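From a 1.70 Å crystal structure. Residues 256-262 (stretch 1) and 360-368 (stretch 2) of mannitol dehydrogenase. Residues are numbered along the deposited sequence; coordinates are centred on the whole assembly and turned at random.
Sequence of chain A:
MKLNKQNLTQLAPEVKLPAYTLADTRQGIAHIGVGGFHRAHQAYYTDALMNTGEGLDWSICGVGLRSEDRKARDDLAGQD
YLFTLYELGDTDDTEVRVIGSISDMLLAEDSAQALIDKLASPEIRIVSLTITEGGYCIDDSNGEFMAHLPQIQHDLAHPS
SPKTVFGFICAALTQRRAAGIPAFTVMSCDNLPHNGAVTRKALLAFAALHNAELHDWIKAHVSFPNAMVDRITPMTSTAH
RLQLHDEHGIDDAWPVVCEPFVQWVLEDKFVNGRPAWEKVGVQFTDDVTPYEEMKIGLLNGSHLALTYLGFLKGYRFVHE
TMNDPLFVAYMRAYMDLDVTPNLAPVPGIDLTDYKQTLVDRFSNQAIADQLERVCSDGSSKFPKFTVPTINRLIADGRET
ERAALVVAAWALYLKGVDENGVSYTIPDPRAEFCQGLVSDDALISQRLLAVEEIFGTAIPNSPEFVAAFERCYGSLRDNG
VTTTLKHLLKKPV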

# COMPACT_ATOMS: atom_id res chain seq x y z
N VAL A 256 -3.72 15.37 -2.84
CA VAL A 256 -3.43 13.95 -3.16
C VAL A 256 -3.65 13.83 -4.68
O VAL A 256 -4.63 14.38 -5.21
N VAL A 257 -2.71 13.20 -5.38
CA VAL A 257 -2.87 13.02 -6.83
C VAL A 257 -3.12 11.53 -7.07
O VAL A 257 -2.59 10.68 -6.33
N CYS A 258 -3.91 11.21 -8.10
CA CYS A 258 -4.24 9.79 -8.33
C CYS A 258 -4.82 9.65 -9.72
O CYS A 258 -5.20 10.64 -10.35
N GLU A 259 -4.84 8.41 -10.22
CA GLU A 259 -5.41 8.14 -11.54
C GLU A 259 -6.93 8.18 -11.46
O GLU A 259 -7.51 8.10 -10.40
N PRO A 260 -7.60 8.29 -12.61
CA PRO A 260 -9.07 8.33 -12.65
C PRO A 260 -9.67 7.00 -12.19
O PRO A 260 -10.69 6.98 -11.50
N PHE A 261 -9.06 5.89 -12.59
CA PHE A 261 -9.57 4.57 -12.20
C PHE A 261 -9.54 4.40 -10.66
O PHE A 261 -8.59 4.83 -10.01
N VAL A 262 -10.57 3.75 -10.12
CA VAL A 262 -10.64 3.46 -8.68
C VAL A 262 -11.61 2.30 -8.46
O VAL A 262 -12.68 2.21 -9.09
N ASP A 360 -2.56 -0.37 -19.82
CA ASP A 360 -3.15 0.95 -20.10
C ASP A 360 -2.95 1.92 -18.93
O ASP A 360 -2.56 3.08 -19.10
N ARG A 361 -3.26 1.44 -17.72
CA ARG A 361 -3.12 2.31 -16.53
C ARG A 361 -1.67 2.68 -16.23
O ARG A 361 -1.36 3.83 -15.87
N PHE A 362 -0.75 1.74 -16.41
CA PHE A 362 0.65 2.10 -16.18
C PHE A 362 1.19 3.04 -17.27
O PHE A 362 2.18 3.71 -17.07
N SER A 363 0.53 3.06 -18.44
CA SER A 363 0.94 3.92 -19.56
C SER A 363 0.42 5.34 -19.44
O SER A 363 0.77 6.22 -20.25
N ASN A 364 -0.40 5.58 -18.41
CA ASN A 364 -0.94 6.93 -18.12
C ASN A 364 0.25 7.91 -17.98
O ASN A 364 1.05 7.86 -17.04
N GLN A 365 0.39 8.83 -18.92
CA GLN A 365 1.54 9.73 -18.85
C GLN A 365 1.31 10.90 -17.92
O GLN A 365 2.25 11.39 -17.30
N ALA A 366 0.06 11.33 -17.81
CA ALA A 366 -0.23 12.51 -17.00
C ALA A 366 -0.01 12.32 -15.51
O ALA A 366 0.37 13.26 -14.82
N ILE A 367 -0.24 11.10 -15.02
CA ILE A 367 -0.14 10.81 -13.58
C ILE A 367 1.27 10.95 -13.00
O ILE A 367 1.44 11.32 -11.83
N ALA A 368 2.28 10.64 -13.78
CA ALA A 368 3.65 10.77 -13.32
C ALA A 368 3.92 10.08 -11.96
O ALA A 368 4.38 10.68 -10.98

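Stretch 1 opens as a strand, 256-258, and runs on as loop, while stretch 2 begins at the end of a helix and continues into a loop; together they bury 326 Å² of surface, both sides summed. The nearest CA pair is that of E259 and I367, 6.3 Å apart, and contacts spread from there along both chains.

V256 (chi1 64°, p) takes no part; its nearest side-chain atom, V256 CG2, stays 8.7 Å from I367 CD1. V257 (chi1 -71°, m) has its CA-to-CB bond toward stretch 2, yet its side chain comes no nearer than 4.8 Å, from V257 CB to I367 CD1; the residue's closest approach is made by the backbone, with V257 C 4.4 Å from I367 CD1. C258 reverses the direction, as successive strand residues do: its CB points away and chi1 is 54° (p). The backbone left uncovered is met by I367, whose CD1 lies 3.3 Å from C258 C and 3.5 Å from E259 N. I367 points toward stretch 1 and holds chi1 at -165° (t) and chi2 at 56° (p), a conformation that lays its terminal methyl against the main chain of stretch 1 rather than against a side chain there.

E259 is the polar centre of the contact. Its CA-to-CB bond runs sideways, but chi1 of 60° (p), chi2 of 174° (t) and chi3 of 157° carry the carboxylate to R361, which points toward stretch 1 with chi1 -71° (m), chi2 166° (t), chi3 57° (p) and chi4 -159°. The two charged groups form a salt bridge, its shortest contact 2.8 Å from R361 NH2 to E259 OE1, a hydrogen bond with an N-H...acceptor angle of 145°. R361 NE donates to E259 OE2 at 3.0 Å and a straighter 160°; its second bond, to E259 OE1 at 3.3 Å and 128°, is weak. Since OE1 lies near the guanidinium plane, at its edge, the NE and NH2 hydrogens can both be directed at the carboxylate.

Water 1 extends this network. It donates to E259 OE2 at 2.8 Å and to R361 O at 2.7 Å, and accepts from N364 ND2 at 2.9 Å, tying the carboxylate to both main chain and side chain of stretch 2. N364 (chi1 177°, t; chi2 -13°) points toward stretch 1, and its ND2 also packs 4.0 Å from E259 CB. At its other end the amide braces its own loop: I367 N donates to N364 OD1 at 3.1 Å and 151°.

P260, with a C-gamma exo ring and CB sideways, adds a peripheral contact, its CD 4.0 Å from N364 ND2. F261 (chi1 180°, t; chi2 78°) points toward stretch 2 and places CD2 3.3 Å from R361 CZ. The approach is over one face of the guanidinium, but oblique to the phenyl ring. The arginine therefore meets carboxylate at its edge and aromatic carbon over a face. V262 (chi1 59°, p) points away and makes no contact.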

# COMPACT_ATOMS: atom_id res chain seq x y z
CB VAL A 256 -4.32 12.94 -2.40
CG1 VAL A 256 -5.83 13.07 -2.78
CG2 VAL A 256 -3.82 11.48 -2.73
CB VAL A 257 -1.59 13.47 -7.62
CG1 VAL A 257 -1.46 15.01 -7.57
CG2 VAL A 257 -0.34 12.82 -7.07
CB CYS A 258 -5.31 9.33 -7.30
SG CYS A 258 -6.83 10.37 -7.24
CB GLU A 259 -5.00 6.75 -12.03
CG GLU A 259 -5.47 5.68 -11.09
CD GLU A 259 -5.24 4.24 -11.58
OE1 GLU A 259 -5.20 3.36 -10.70
OE2 GLU A 259 -5.13 3.97 -12.81
CB PRO A 260 -9.40 8.58 -14.15
CG PRO A 260 -8.14 9.11 -14.73
CD PRO A 260 -6.99 8.59 -13.91
CB PHE A 261 -8.72 3.45 -12.79
CG PHE A 261 -9.20 2.07 -12.40
CD1 PHE A 261 -10.30 1.51 -13.04
CD2 PHE A 261 -8.58 1.36 -11.37
CE1 PHE A 261 -10.79 0.24 -12.65
CE2 PHE A 261 -9.07 0.09 -10.97
CZ PHE A 261 -10.16 -0.46 -11.61
CB VAL A 262 -11.07 4.74 -7.88
CG1 VAL A 262 -12.43 5.24 -8.33
CG2 VAL A 262 -11.04 4.45 -6.35
CB ASP A 360 -4.66 0.87 -20.35
CG ASP A 360 -5.04 0.06 -21.62
OD1 ASP A 360 -4.21 -0.07 -22.53
OD2 ASP A 360 -6.19 -0.45 -21.66
CB ARG A 361 -3.78 1.63 -15.32
CG ARG A 361 -5.31 1.62 -15.43
CD ARG A 361 -5.94 0.65 -14.40
NE ARG A 361 -5.49 1.02 -13.04
CZ ARG A 361 -5.51 0.18 -11.99
NH1 ARG A 361 -5.96 -1.08 -12.14
NH2 ARG A 361 -5.07 0.59 -10.80
CB PHE A 362 1.58 0.87 -16.19
CG PHE A 362 1.47 -0.02 -14.97
CD1 PHE A 362 2.33 -1.12 -14.86
CD2 PHE A 362 0.52 0.18 -13.98
CE1 PHE A 362 2.24 -1.99 -13.77
CE2 PHE A 362 0.41 -0.69 -12.88
CZ PHE A 362 1.28 -1.78 -12.78
CB SER A 363 0.46 3.29 -20.90
OG SER A 363 1.02 1.98 -21.05
CB ASN A 364 -1.77 6.83 -16.82
CG ASN A 364 -2.34 8.15 -16.35
OD1 ASN A 364 -1.97 9.23 -16.81
ND2 ASN A 364 -3.26 8.06 -15.39
CB GLN A 365 1.89 10.30 -20.24
CG GLN A 365 1.85 9.26 -21.37
CD GLN A 365 3.15 8.48 -21.52
OE1 GLN A 365 4.22 9.07 -21.65
NE2 GLN A 365 3.06 7.13 -21.51
CB ALA A 366 -1.66 12.92 -17.23
CB ILE A 367 -0.75 9.40 -13.28
CG1 ILE A 367 -1.02 9.16 -11.77
CG2 ILE A 367 0.19 8.33 -13.83
CD1 ILE A 367 -1.92 10.20 -11.10
CB ALA A 368 4.04 12.29 -13.27
O HOH W 1 -3.22 5.27 -14.45